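Local coordinates for M152 protein (Murid herpesvirus 1, PDB 4G59) that is an MHC class I-like viral membrane glycoprotein that probably aids immune evasion by interfering with host class I molecules and NKG2D ligands, at residues Ile9-Arg14 with Asp179-Asn184; Asp20-Phe25 with Asn40-Ser45; Cys199-Gln204 with Leu231-Trp236; Val205-Asn210 with Ile252-Gly257. One frame throughout, in Å; residues are numbered along the deposited sequence.

Contact 1 of 4, residues Ile9-Arg14 with Asp179-Asn184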
loop_
_atom_site.group_PDB
_atom_site.type_symbol
_atom_site.label_atom_id
_atom_site.label_comp_id
_atom_site.label_asym_id
_atom_site.label_seq_id
_atom_site.Cartn_x
_atom_site.Cartn_y
_atom_site.Cartn_z
ATOM N N ILE B 9 -9.668 26.842 5.243
ATOM C CA ILE B 9 -10.512 25.976 4.437
ATOM C C ILE B 9 -11.128 26.726 3.259
ATOM O O ILE B 9 -11.716 27.786 3.440
ATOM C CB ILE B 9 -11.577 25.318 5.309
ATOM C CG1 ILE B 9 -10.884 24.395 6.294
ATOM C CG2 ILE B 9 -12.575 24.536 4.455
ATOM C CD1 ILE B 9 -11.759 23.944 7.434
ATOM N N PHE B 10 -10.983 26.184 2.056
ATOM C CA PHE B 10 -11.481 26.854 0.860
ATOM C C PHE B 10 -12.570 26.021 0.209
ATOM O O PHE B 10 -12.353 24.870 -0.158
ATOM C CB PHE B 10 -10.339 27.129 -0.128
ATOM C CG PHE B 10 -9.225 27.958 0.458
ATOM C CD1 PHE B 10 -9.287 29.350 0.438
ATOM C CD2 PHE B 10 -8.129 27.356 1.055
ATOM C CE1 PHE B 10 -8.261 30.123 0.996
ATOM C CE2 PHE B 10 -7.104 28.122 1.604
ATOM C CZ PHE B 10 -7.177 29.506 1.571
ATOM N N GLU B 11 -13.751 26.598 0.106
ATOM C CA GLU B 11 -14.860 25.920 -0.523
ATOM C C GLU B 11 -15.386 26.807 -1.620
ATOM O O GLU B 11 -15.647 27.973 -1.396
ATOM C CB GLU B 11 -15.957 25.647 0.501
ATOM C CG GLU B 11 -15.446 25.013 1.768
ATOM C CD GLU B 11 -16.376 25.191 2.937
ATOM O OE1 GLU B 11 -17.011 24.208 3.355
ATOM O OE2 GLU B 11 -16.449 26.315 3.458
ATOM N N ASP B 12 -15.554 26.259 -2.809
ATOM C CA ASP B 12 -16.142 27.039 -3.875
ATOM C C ASP B 12 -17.534 26.501 -4.089
ATOM O O ASP B 12 -18.498 27.040 -3.563
ATOM C CB ASP B 12 -15.328 26.916 -5.160
ATOM C CG ASP B 12 -15.959 27.657 -6.321
ATOM O OD1 ASP B 12 -16.709 28.620 -6.074
ATOM O OD2 ASP B 12 -15.704 27.281 -7.481
ATOM N N GLU B 13 -17.632 25.420 -4.843
ATOM C CA GLU B 13 -18.909 24.789 -5.084
ATOM C C GLU B 13 -18.773 23.320 -4.743
ATOM O O GLU B 13 -17.866 22.664 -5.233
ATOM C CB GLU B 13 -19.302 24.968 -6.552
ATOM C CG GLU B 13 -20.746 25.366 -6.765
ATOM C CD GLU B 13 -21.050 25.809 -8.180
ATOM O OE1 GLU B 13 -20.255 25.522 -9.088
ATOM O OE2 GLU B 13 -22.093 26.450 -8.385
ATOM N N ARG B 14 -19.664 22.790 -3.918
ATOM C CA ARG B 14 -19.609 21.358 -3.622
ATOM C C ARG B 14 -19.768 20.537 -4.902
ATOM O O ARG B 14 -20.676 20.795 -5.700
ATOM C CB ARG B 14 -20.666 20.950 -2.584
ATOM C CG ARG B 14 -20.230 21.131 -1.130
ATOM C CD ARG B 14 -19.029 20.245 -0.754
ATOM N NE ARG B 14 -18.421 20.679 0.506
ATOM C CZ ARG B 14 -18.543 20.042 1.667
ATOM N NH1 ARG B 14 -19.232 18.913 1.743
ATOM N NH2 ARG B 14 -17.962 20.520 2.754
ATOM N N ASP B 179 -19.458 14.614 4.734
ATOM C CA ASP B 179 -18.212 15.274 4.373
ATOM C C ASP B 179 -18.198 16.742 4.778
ATOM O O ASP B 179 -18.834 17.594 4.161
ATOM C CB ASP B 179 -17.941 15.125 2.869
ATOM C CG ASP B 179 -16.871 16.067 2.366
ATOM O OD1 ASP B 179 -15.840 16.247 3.046
ATOM O OD2 ASP B 179 -17.071 16.618 1.272
ATOM N N ASN B 180 -17.433 17.017 5.817
ATOM C CA ASN B 180 -17.312 18.340 6.357
ATOM C C ASN B 180 -15.872 18.551 6.785
ATOM O O ASN B 180 -15.442 17.986 7.781
ATOM C CB ASN B 180 -18.246 18.472 7.554
ATOM C CG ASN B 180 -18.239 19.863 8.144
ATOM O OD1 ASN B 180 -17.236 20.590 8.069
ATOM N ND2 ASN B 180 -19.358 20.245 8.740
ATOM N N PRO B 181 -15.140 19.412 6.060
ATOM C CA PRO B 181 -13.712 19.660 6.311
ATOM C C PRO B 181 -13.454 20.095 7.752
ATOM O O PRO B 181 -12.337 19.913 8.239
ATOM C CB PRO B 181 -13.377 20.847 5.391
ATOM C CG PRO B 181 -14.550 21.039 4.490
ATOM C CD PRO B 181 -15.737 20.399 5.143
ATOM N N ARG B 182 -14.456 20.693 8.404
ATOM C CA ARG B 182 -14.277 21.181 9.771
ATOM C C ARG B 182 -14.408 20.060 10.789
ATOM O O ARG B 182 -14.037 20.240 11.940
ATOM C CB ARG B 182 -15.228 22.356 10.093
ATOM C CG ARG B 182 -15.053 23.499 9.101
ATOM C CD ARG B 182 -15.951 24.709 9.324
ATOM N NE ARG B 182 -15.413 25.818 8.532
ATOM C CZ ARG B 182 -15.572 25.940 7.219
ATOM N NH1 ARG B 182 -16.278 25.035 6.536
ATOM N NH2 ARG B 182 -15.026 26.970 6.590
ATOM N N HIS B 183 -14.901 18.900 10.365
ATOM C CA HIS B 183 -15.040 17.786 11.299
ATOM C C HIS B 183 -13.770 16.942 11.373
ATOM O O HIS B 183 -13.622 16.115 12.268
ATOM C CB HIS B 183 -16.251 16.915 10.960
ATOM C CG HIS B 183 -17.563 17.589 11.192
ATOM N ND1 HIS B 183 -18.714 16.896 11.494
ATOM C CD2 HIS B 183 -17.910 18.899 11.156
ATOM C CE1 HIS B 183 -19.716 17.749 11.633
ATOM N NE2 HIS B 183 -19.253 18.969 11.429
ATOM N N ASN B 184 -12.856 17.155 10.433
ATOM C CA ASN B 184 -11.636 16.380 10.390
ATOM C C ASN B 184 -10.603 16.968 11.351
ATOM O O ASN B 184 -10.708 18.130 11.743
ATOM C CB ASN B 184 -11.103 16.380 8.960
ATOM C CG ASN B 184 -12.111 15.808 7.938
ATOM O OD1 ASN B 184 -12.959 14.984 8.272
ATOM N ND2 ASN B 184 -11.974 16.243 6.676
#
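Arg14 reaches Asp179 with its guanidinium edge-on to a main-chain carbonyl: NH1 of Arg14 donates to O of Asp179 over 2.8 Å at 159°, and NH2 adds a weak bond to the same oxygen. The Asp179 carboxylate is placed differently. Its OD2 lies over one face of the guanidinium, 3.2 Å from Arg14 NH1, so the two attract by charge with no N-H aimed at the oxygen. The tip of Arg14 also meets Pro181, NH2 to CD 3.3 Å. Arg182, extended from CG to NE (chi3 165°), carries its guanidinium edge to Glu11 in a salt bridge, OE2 of Glu11 3.3 Å from Arg182 NH1; the bonds to both carboxylate oxygens are weak, and the two flat groups are inclined by 49°. Ile9 packs beside this pair, CG2 standing 3.9 Å from Pro181 CB and CD1 3.7 Å from Arg182 CG, with CD1 also over the rim of the Arg182 guanidinium. Behind these contacts, Asn180 OD1 accepts from the backbone N of Arg182 (2.8 Å), an Asx turn. Both Asp179 carboxylate oxygens are held from outside, OD2 by Thr256 and OD1 by Trp258, which should fix its rotation. The edge strand 5-11 is thus tied to the loop linking helix 161-178 to strand 185-191, with Trp258 of the adjoining strand 258-264 packed against Glu11, Arg14 and Pro181.

Contact 2 of 4, residues Asp20-Phe25 with Asn40-Ser45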
loop_
_atom_site.group_PDB
_atom_site.type_symbol
_atom_site.label_atom_id
_atom_site.label_comp_id
_atom_site.label_asym_id
_atom_site.label_seq_id
_atom_site.Cartn_x
_atom_site.Cartn_y
_atom_site.Cartn_z
ATOM N N ASP B 20 -23.024 8.884 -12.230
ATOM C CA ASP B 20 -22.280 7.927 -13.046
ATOM C C ASP B 20 -21.515 6.995 -12.143
ATOM O O ASP B 20 -20.295 6.879 -12.253
ATOM C CB ASP B 20 -21.346 8.639 -14.028
ATOM C CG ASP B 20 -22.104 9.357 -15.115
ATOM O OD1 ASP B 20 -23.317 9.589 -14.926
ATOM O OD2 ASP B 20 -21.498 9.687 -16.156
ATOM N N LEU B 21 -22.250 6.361 -11.233
ATOM C CA LEU B 21 -21.650 5.582 -10.168
ATOM C C LEU B 21 -20.865 4.430 -10.779
ATOM O O LEU B 21 -21.326 3.765 -11.717
ATOM C CB LEU B 21 -22.708 5.098 -9.164
ATOM C CG LEU B 21 -22.196 4.448 -7.871
ATOM C CD1 LEU B 21 -23.072 4.749 -6.693
ATOM C CD2 LEU B 21 -22.097 2.945 -8.026
ATOM N N THR B 22 -19.650 4.246 -10.273
ATOM C CA THR B 22 -18.752 3.217 -10.776
ATOM C C THR B 22 -18.012 2.576 -9.608
ATOM O O THR B 22 -17.120 3.179 -9.013
ATOM C CB THR B 22 -17.765 3.786 -11.805
ATOM O OG1 THR B 22 -18.490 4.530 -12.795
ATOM C CG2 THR B 22 -17.005 2.657 -12.482
ATOM N N ALA B 23 -18.414 1.352 -9.281
ATOM C CA ALA B 23 -17.824 0.594 -8.174
ATOM C C ALA B 23 -16.666 -0.255 -8.656
ATOM O O ALA B 23 -16.803 -0.979 -9.645
ATOM C CB ALA B 23 -18.867 -0.299 -7.526
ATOM N N THR B 24 -15.536 -0.183 -7.954
ATOM C CA THR B 24 -14.390 -1.030 -8.274
ATOM C C THR B 24 -14.248 -2.146 -7.242
ATOM O O THR B 24 -14.041 -1.860 -6.051
ATOM C CB THR B 24 -13.095 -0.212 -8.336
ATOM O OG1 THR B 24 -13.173 0.697 -9.434
ATOM C CG2 THR B 24 -11.900 -1.117 -8.573
ATOM N N PHE B 25 -14.360 -3.407 -7.686
ATOM C CA PHE B 25 -14.202 -4.550 -6.785
ATOM C C PHE B 25 -12.801 -5.094 -6.971
ATOM O O PHE B 25 -12.446 -5.538 -8.082
ATOM C CB PHE B 25 -15.219 -5.642 -7.099
ATOM C CG PHE B 25 -16.652 -5.243 -6.851
ATOM C CD1 PHE B 25 -17.305 -5.642 -5.698
ATOM C CD2 PHE B 25 -17.354 -4.464 -7.771
ATOM C CE1 PHE B 25 -18.616 -5.279 -5.458
ATOM C CE2 PHE B 25 -18.678 -4.096 -7.524
ATOM C CZ PHE B 25 -19.302 -4.501 -6.363
ATOM N N ASN B 40 -14.531 0.234 -3.818
ATOM C CA ASN B 40 -14.514 1.685 -3.731
ATOM C C ASN B 40 -15.297 2.296 -4.883
ATOM O O ASN B 40 -15.627 1.606 -5.852
ATOM C CB ASN B 40 -13.074 2.226 -3.660
ATOM C CG ASN B 40 -12.291 1.981 -4.942
ATOM O OD1 ASN B 40 -12.293 2.823 -5.860
ATOM N ND2 ASN B 40 -11.598 0.829 -5.015
ATOM N N LEU B 41 -15.621 3.576 -4.759
ATOM C CA LEU B 41 -16.335 4.311 -5.798
ATOM C C LEU B 41 -15.292 5.181 -6.460
ATOM O O LEU B 41 -14.186 5.254 -5.949
ATOM C CB LEU B 41 -17.458 5.144 -5.173
ATOM C CG LEU B 41 -18.575 4.271 -4.619
ATOM C CD1 LEU B 41 -19.686 5.115 -4.009
ATOM C CD2 LEU B 41 -19.140 3.417 -5.751
ATOM N N GLU B 42 -15.622 5.829 -7.573
ATOM C CA GLU B 42 -14.605 6.484 -8.387
ATOM C C GLU B 42 -13.824 7.602 -7.670
ATOM O O GLU B 42 -12.626 7.763 -7.897
ATOM C CB GLU B 42 -15.193 6.993 -9.705
ATOM C CG GLU B 42 -14.139 7.396 -10.724
ATOM C CD GLU B 42 -14.738 8.010 -11.970
ATOM O OE1 GLU B 42 -15.981 8.033 -12.085
ATOM O OE2 GLU B 42 -13.968 8.471 -12.836
ATOM N N GLN B 43 -14.479 8.369 -6.808
ATOM C CA GLN B 43 -13.752 9.402 -6.079
ATOM C C GLN B 43 -13.626 9.089 -4.567
ATOM O O GLN B 43 -13.364 9.993 -3.766
ATOM C CB GLN B 43 -14.371 10.787 -6.332
ATOM C CG GLN B 43 -14.012 11.413 -7.691
ATOM C CD GLN B 43 -15.064 11.184 -8.786
ATOM O OE1 GLN B 43 -16.139 10.617 -8.546
ATOM N NE2 GLN B 43 -14.750 11.635 -9.999
ATOM N N SER B 44 -13.803 7.813 -4.184
ATOM C CA SER B 44 -13.705 7.409 -2.767
ATOM C C SER B 44 -12.460 6.556 -2.499
ATOM O O SER B 44 -11.868 5.995 -3.420
ATOM C CB SER B 44 -14.967 6.654 -2.304
ATOM O OG SER B 44 -14.894 5.259 -2.546
ATOM N N SER B 45 -12.059 6.469 -1.236
ATOM C CA SER B 45 -11.049 5.486 -0.837
ATOM C C SER B 45 -11.841 4.211 -0.549
ATOM O O SER B 45 -13.017 4.145 -0.915
ATOM C CB SER B 45 -10.308 5.976 0.397
ATOM O OG SER B 45 -11.226 6.279 1.424
HETATM O O HOH W 1 -18.358 6.590 -8.813
#
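Leu21 and Leu41 meet by their CD2 methyls, 3.8 Å apart, the two side chains passing each other at a slant. With CG anti to the backbone N (chi1 -171°), Leu21 brings that atom too close to CD2 of Leu41. CD2 of Leu41 also faces CB of Ala23 at 4.1 Å, so this one methyl serves both apolar contacts. Helix 161-178 closes over the pair, Trp168 and Thr169 touching Leu21 and Cys172 touching Leu41. Thr24 and Asn40 stand side by side and point the same way: they are an antiparallel hydrogen-bonded pair, Thr24 N giving to Asn40 O at 2.8 Å and Asn40 N to Thr24 O at 3.1 Å. This is where strand 34-40 ends against strand 22-31 in the eight-stranded sheet that, with its helices, matches the platform of an MHC class I-like domain. On its other side strand 22-31 joins strand 95-103, through a backbone hydrogen bond between Ala23 and Cys101. Beyond Asn40 the chain leaves the sheet in a type I turn from Leu41 to Ser44. Ser44 N to Leu41 O (3.1 Å) closes the turn, and Leu41 N also donates to Ser44 OG at 2.9 Å, while Ser44 OG in turn donates to Ser45 O in the carbonyl plane, on a lone pair. As the backbones separate, a water takes over from direct pairing, accepting from Thr22 N (3.0 Å) and from Glu42 N (3.1 Å). Thr22 OG1 turns back to Asp20 O, approaching from above the carbonyl plane.

Contact 3 of 4, residues Cys199-Gln204 with Leu231-Trp236; sequences CTMRTQ and LKVEAW
Cys199, Met201 and Thr203 form antiparallel hydrogen-bonded pairs with Ala235, Val233 and Leu231, in strands whose axes come within 4.7 Å and run at 171° to each other. Between them, Thr200 and Glu234 are a non-hydrogen-bonded pair whose side chains lie alongside: Thr200 OG1 donates to OE1 of Glu234 over 2.7 Å, on the lone pair turned away from the other oxygen. OE2 of Glu234 is bonded to Tyr222 on strand 220-225, so the carboxylate is gripped at both oxygens. On the same face CG2 of Thr200 packs 3.5 Å from CD of Lys232, and this CD also sits over one face of the Arg202 guanidinium, toward its rim. The two strands are the inner pair of a four-stranded antiparallel sheet, consistent with one half of an immunoglobulin-like domain beside the MHC-like platform. The face bearing Cys199, Met201 and Val233 turns to the other sheet, where Cys199 touches Phe250 and Met201 touches Ile252. There CE of Met201, folded over at chi3 (80°), reaches CG2 of Val233 at 4.1 Å. Thr203 CG2 lies 3.8 Å from CB of Leu231, while OG1 of Thr203 bonds to Asn184. Trp236 stacks on an aromatic side chain of another protein's chain.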
loop_
_atom_site.group_PDB
_atom_site.type_symbol
_atom_site.label_atom_id
_atom_site.label_comp_id
_atom_site.label_asym_id
_atom_site.label_seq_id
_atom_site.Cartn_x
_atom_site.Cartn_y
_atom_site.Cartn_z
ATOM N N CYS B 199 2.536 15.942 7.843
ATOM C CA CYS B 199 1.195 16.535 7.961
ATOM C C CYS B 199 0.168 15.417 8.006
ATOM O O CYS B 199 0.212 14.497 7.173
ATOM C CB CYS B 199 0.903 17.450 6.770
ATOM S SG CYS B 199 -0.736 18.260 6.802
ATOM N N THR B 200 -0.767 15.496 8.952
ATOM C CA THR B 200 -1.772 14.428 9.106
ATOM C C THR B 200 -3.214 14.941 9.128
ATOM O O THR B 200 -3.513 15.924 9.824
ATOM C CB THR B 200 -1.520 13.630 10.389
ATOM O OG1 THR B 200 -0.166 13.172 10.400
ATOM C CG2 THR B 200 -2.437 12.414 10.464
ATOM N N MET B 201 -4.087 14.288 8.361
ATOM C CA MET B 201 -5.527 14.492 8.474
ATOM C C MET B 201 -6.238 13.189 8.880
ATOM O O MET B 201 -6.178 12.180 8.155
ATOM C CB MET B 201 -6.135 14.997 7.177
ATOM C CG MET B 201 -7.604 15.332 7.373
ATOM S SD MET B 201 -8.353 16.078 5.918
ATOM C CE MET B 201 -8.656 14.626 4.913
ATOM N N ARG B 202 -6.888 13.204 10.044
ATOM C CA ARG B 202 -7.726 12.082 10.477
ATOM C C ARG B 202 -9.168 12.426 10.154
ATOM O O ARG B 202 -9.616 13.556 10.384
ATOM C CB ARG B 202 -7.582 11.829 11.975
ATOM C CG ARG B 202 -6.227 11.234 12.364
ATOM C CD ARG B 202 -6.022 11.248 13.883
ATOM N NE ARG B 202 -4.778 10.576 14.243
ATOM C CZ ARG B 202 -3.578 11.159 14.238
ATOM N NH1 ARG B 202 -3.452 12.439 13.908
ATOM N NH2 ARG B 202 -2.497 10.466 14.569
ATOM N N THR B 203 -9.891 11.452 9.612
ATOM C CA THR B 203 -11.245 11.692 9.143
ATOM C C THR B 203 -12.025 10.387 9.134
ATOM O O THR B 203 -11.427 9.305 9.176
ATOM C CB THR B 203 -11.210 12.310 7.725
ATOM O OG1 THR B 203 -12.520 12.757 7.342
ATOM C CG2 THR B 203 -10.645 11.302 6.671
ATOM N N GLN B 204 -13.352 10.486 9.080
ATOM C CA GLN B 204 -14.221 9.304 9.030
ATOM C C GLN B 204 -15.009 9.250 7.724
ATOM O O GLN B 204 -16.042 8.577 7.619
ATOM C CB GLN B 204 -15.194 9.330 10.201
ATOM C CG GLN B 204 -14.530 9.211 11.583
ATOM C CD GLN B 204 -15.546 9.314 12.723
ATOM O OE1 GLN B 204 -16.758 9.238 12.499
ATOM N NE2 GLN B 204 -15.055 9.493 13.943
ATOM N N LEU B 231 -10.093 6.940 9.179
ATOM C CA LEU B 231 -9.103 7.054 8.094
ATOM C C LEU B 231 -8.035 8.053 8.458
ATOM O O LEU B 231 -8.287 8.979 9.251
ATOM C CB LEU B 231 -9.721 7.576 6.804
ATOM C CG LEU B 231 -10.672 6.843 5.896
ATOM C CD1 LEU B 231 -12.037 6.987 6.410
ATOM C CD2 LEU B 231 -10.588 7.526 4.557
ATOM N N LYS B 232 -6.873 7.906 7.824
ATOM C CA LYS B 232 -5.755 8.810 8.042
ATOM C C LYS B 232 -5.066 9.113 6.719
ATOM O O LYS B 232 -4.672 8.193 5.999
ATOM C CB LYS B 232 -4.763 8.175 9.019
ATOM C CG LYS B 232 -3.437 8.893 9.172
ATOM C CD LYS B 232 -3.067 9.026 10.647
ATOM C CE LYS B 232 -2.520 7.751 11.279
ATOM N NZ LYS B 232 -1.168 7.440 10.755
ATOM N N VAL B 233 -4.926 10.402 6.408
ATOM C CA VAL B 233 -4.152 10.865 5.249
ATOM C C VAL B 233 -2.900 11.476 5.837
ATOM O O VAL B 233 -2.983 12.279 6.761
ATOM C CB VAL B 233 -4.902 11.940 4.441
ATOM C CG1 VAL B 233 -4.046 12.423 3.252
ATOM C CG2 VAL B 233 -6.244 11.401 3.977
ATOM N N GLU B 234 -1.733 11.091 5.329
ATOM C CA GLU B 234 -0.499 11.528 5.965
ATOM C C GLU B 234 0.542 11.780 4.905
ATOM O O GLU B 234 0.568 11.076 3.900
ATOM C CB GLU B 234 -0.008 10.471 6.958
ATOM C CG GLU B 234 1.187 10.906 7.821
ATOM C CD GLU B 234 1.248 10.155 9.147
ATOM O OE1 GLU B 234 0.775 10.694 10.178
ATOM O OE2 GLU B 234 1.755 9.018 9.161
ATOM N N ALA B 235 1.391 12.786 5.117
ATOM C CA ALA B 235 2.448 13.119 4.143
ATOM C C ALA B 235 3.704 13.564 4.852
ATOM O O ALA B 235 3.630 14.120 5.952
ATOM C CB ALA B 235 1.991 14.208 3.150
ATOM N N TRP B 236 4.846 13.355 4.207
ATOM C CA TRP B 236 6.134 13.707 4.779
ATOM C C TRP B 236 6.941 14.636 3.880
ATOM O O TRP B 236 7.068 14.394 2.669
ATOM C CB TRP B 236 6.939 12.439 5.031
ATOM C CG TRP B 236 6.383 11.636 6.155
ATOM C CD1 TRP B 236 5.463 10.633 6.073
ATOM C CD2 TRP B 236 6.714 11.771 7.541
ATOM N NE1 TRP B 236 5.202 10.129 7.330
ATOM C CE2 TRP B 236 5.955 10.814 8.251
ATOM C CE3 TRP B 236 7.567 12.608 8.255
ATOM C CZ2 TRP B 236 6.031 10.678 9.651
ATOM C CZ3 TRP B 236 7.648 12.468 9.647
ATOM C CH2 TRP B 236 6.885 11.514 10.325
#

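Contact 4 of 4, residues Val205-Asn210 with Ile252-Gly257; sequences VPLAYN and ISSPTG. With NAG (2-acetamido-2-deoxy-beta-D-glucopyranose), chain F.
The N-glycosylated Asn210 faces Ser253 where strand 210-213, at the edge of its sheet, begins to pair with strand 250-253. The two are an antiparallel hydrogen-bonded pair, Asn210 N to Ser253 O 2.9 Å and Ser253 N to Asn210 O 2.7 Å. In Asn210 CG is anti to the backbone N (chi1 -179°), and the amide ND2 beyond it is covalently bonded to C1 of the N-acetylglucosamine (1.4 Å). Ser253 OG packs 3.5 Å from CB of Asn210. The acetamido oxygen, NAG O7, lies 3.8 Å from Ser253 OG. Further along, the ring edge of Tyr209 is turned to the Ser253 carbonyl, and CB of Leu207 lies over one face of that ring, toward its rim. Leu207 CD1 reaches CG2 of Thr256 at 3.8 Å, the two side chains crossing at about a right angle, while Leu207 CB meets Pro255 CD at 4.0 Å. Pro255 lies in a type I turn running from Ser254 to Gly257. Tyr209 OH donates to Val205 O at 2.6 Å, and Leu207 N shares that acceptor. Ser254 OG donates to Thr256 OG1, itself bonded to Asp179; the phenol and both these hydroxyls thus have partners in a largely buried setting.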
loop_
_atom_site.group_PDB
_atom_site.type_symbol
_atom_site.label_atom_id
_atom_site.label_comp_id
_atom_site.label_asym_id
_atom_site.label_seq_id
_atom_site.Cartn_x
_atom_site.Cartn_y
_atom_site.Cartn_z
ATOM N N VAL B 205 -14.514 9.985 6.738
ATOM C CA VAL B 205 -15.194 10.157 5.471
ATOM C C VAL B 205 -14.273 9.676 4.356
ATOM O O VAL B 205 -13.300 10.347 4.019
ATOM C CB VAL B 205 -15.553 11.622 5.262
ATOM C CG1 VAL B 205 -16.140 11.851 3.862
ATOM C CG2 VAL B 205 -16.534 12.054 6.332
ATOM N N PRO B 206 -14.579 8.502 3.787
ATOM C CA PRO B 206 -13.663 7.853 2.840
ATOM C C PRO B 206 -13.636 8.470 1.444
ATOM O O PRO B 206 -14.109 7.850 0.476
ATOM C CB PRO B 206 -14.205 6.416 2.756
ATOM C CG PRO B 206 -15.715 6.547 3.117
ATOM C CD PRO B 206 -15.726 7.638 4.163
ATOM N N LEU B 207 -13.039 9.642 1.309
ATOM C CA LEU B 207 -12.876 10.224 -0.027
ATOM C C LEU B 207 -11.448 10.061 -0.540
ATOM O O LEU B 207 -10.505 9.864 0.246
ATOM C CB LEU B 207 -13.290 11.700 -0.035
ATOM C CG LEU B 207 -14.781 11.944 0.172
ATOM C CD1 LEU B 207 -15.074 13.380 0.601
ATOM C CD2 LEU B 207 -15.536 11.573 -1.126
ATOM N N ALA B 208 -11.282 10.130 -1.860
ATOM C CA ALA B 208 -9.936 10.056 -2.434
ATOM C C ALA B 208 -9.215 11.387 -2.300
ATOM O O ALA B 208 -9.052 12.112 -3.267
ATOM C CB ALA B 208 -9.969 9.608 -3.879
ATOM N N TYR B 209 -8.777 11.701 -1.091
ATOM C CA TYR B 209 -8.111 12.961 -0.844
ATOM C C TYR B 209 -6.748 13.000 -1.506
ATOM O O TYR B 209 -6.089 11.975 -1.699
ATOM C CB TYR B 209 -7.927 13.185 0.657
ATOM C CG TYR B 209 -9.200 13.128 1.473
ATOM C CD1 TYR B 209 -10.040 14.228 1.579
ATOM C CD2 TYR B 209 -9.536 11.979 2.174
ATOM C CE1 TYR B 209 -11.204 14.170 2.357
ATOM C CE2 TYR B 209 -10.682 11.909 2.944
ATOM C CZ TYR B 209 -11.512 12.994 3.025
ATOM O OH TYR B 209 -12.646 12.890 3.800
ATOM N N ASN B 210 -6.333 14.206 -1.867
ATOM C CA ASN B 210 -5.010 14.417 -2.417
ATOM C C ASN B 210 -4.256 15.400 -1.537
ATOM O O ASN B 210 -4.727 16.509 -1.284
ATOM C CB ASN B 210 -5.099 14.946 -3.848
ATOM C CG ASN B 210 -3.736 15.171 -4.472
ATOM O OD1 ASN B 210 -2.706 14.931 -3.842
ATOM N ND2 ASN B 210 -3.723 15.636 -5.716
ATOM N N ILE B 252 -4.451 19.961 1.072
ATOM C CA ILE B 252 -5.233 18.740 1.122
ATOM C C ILE B 252 -6.505 19.019 0.362
ATOM O O ILE B 252 -7.250 19.931 0.714
ATOM C CB ILE B 252 -5.586 18.389 2.562
ATOM C CG1 ILE B 252 -4.318 18.164 3.378
ATOM C CG2 ILE B 252 -6.407 17.139 2.600
ATOM C CD1 ILE B 252 -4.563 18.054 4.890
ATOM N N SER B 253 -6.757 18.262 -0.693
ATOM C CA SER B 253 -7.912 18.541 -1.523
ATOM C C SER B 253 -8.860 17.350 -1.644
ATOM O O SER B 253 -8.440 16.197 -1.684
ATOM C CB SER B 253 -7.460 19.007 -2.895
ATOM O OG SER B 253 -7.011 17.906 -3.635
ATOM N N SER B 254 -10.151 17.655 -1.692
ATOM C CA SER B 254 -11.203 16.649 -1.687
ATOM C C SER B 254 -11.960 16.692 -3.005
ATOM O O SER B 254 -12.174 17.766 -3.570
ATOM C CB SER B 254 -12.168 16.939 -0.544
ATOM O OG SER B 254 -13.371 16.216 -0.712
ATOM N N PRO B 255 -12.351 15.519 -3.515
ATOM C CA PRO B 255 -13.066 15.514 -4.793
ATOM C C PRO B 255 -14.394 16.258 -4.677
ATOM O O PRO B 255 -14.949 16.651 -5.698
ATOM C CB PRO B 255 -13.327 14.017 -5.059
ATOM C CG PRO B 255 -12.411 13.269 -4.127
ATOM C CD PRO B 255 -12.094 14.163 -2.982
ATOM N N THR B 256 -14.896 16.451 -3.458
ATOM C CA THR B 256 -16.148 17.186 -3.290
ATOM C C THR B 256 -15.976 18.695 -3.439
ATOM O O THR B 256 -16.959 19.439 -3.381
ATOM C CB THR B 256 -16.824 16.867 -1.972
ATOM O OG1 THR B 256 -15.969 17.273 -0.900
ATOM C CG2 THR B 256 -17.076 15.400 -1.881
ATOM N N GLY B 257 -14.744 19.154 -3.633
ATOM C CA GLY B 257 -14.542 20.521 -4.085
ATOM C C GLY B 257 -13.989 21.515 -3.090
ATOM O O GLY B 257 -13.760 22.674 -3.423
HETATM C C1 NAG F . -3.248 15.111 -6.915
HETATM C C2 NAG F . -4.444 15.214 -7.854
HETATM C C3 NAG F . -4.042 14.698 -9.227
HETATM C C4 NAG F . -2.855 15.518 -9.697
HETATM C C5 NAG F . -1.734 15.355 -8.679
HETATM C C6 NAG F . -0.478 16.097 -9.120
HETATM C C7 NAG F . -6.691 15.038 -6.960
HETATM C C8 NAG F . -7.774 14.140 -6.439
HETATM N N2 NAG F . -5.559 14.448 -7.335
HETATM O O3 NAG F . -5.114 14.847 -10.127
HETATM O O4 NAG F . -2.425 15.059 -10.957
HETATM O O5 NAG F . -2.180 15.872 -7.444
HETATM O O6 NAG F . 0.521 15.956 -8.135
HETATM O O7 NAG F . -6.866 16.255 -7.025
#

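Overall arrangement
Contacts 1, 3 and 4 cluster on one side of the chain's centre, in the probably immunoglobulin-like part, while contact 2 belongs to the platform. Contact 4 lies between contact 2 and the other two: its centre is about 9 Å from that of contact 1, 11 Å from contact 3 and 13 Å from contact 2. Backbone bonds cross from the platform, Gln43 O to Ala208 N (2.8 Å) and Ser45 N to Pro206 O (3.0 Å). Towards contact 3, Met201 CE packs 3.6 Å from Tyr209 CD1. Contacts 1 and 2 do not touch, their nearest atoms being about 9 Å apart. The Asn210 sugar belongs to contact 4; the Asp179 side chain lies about 12 Å from a bound sugar.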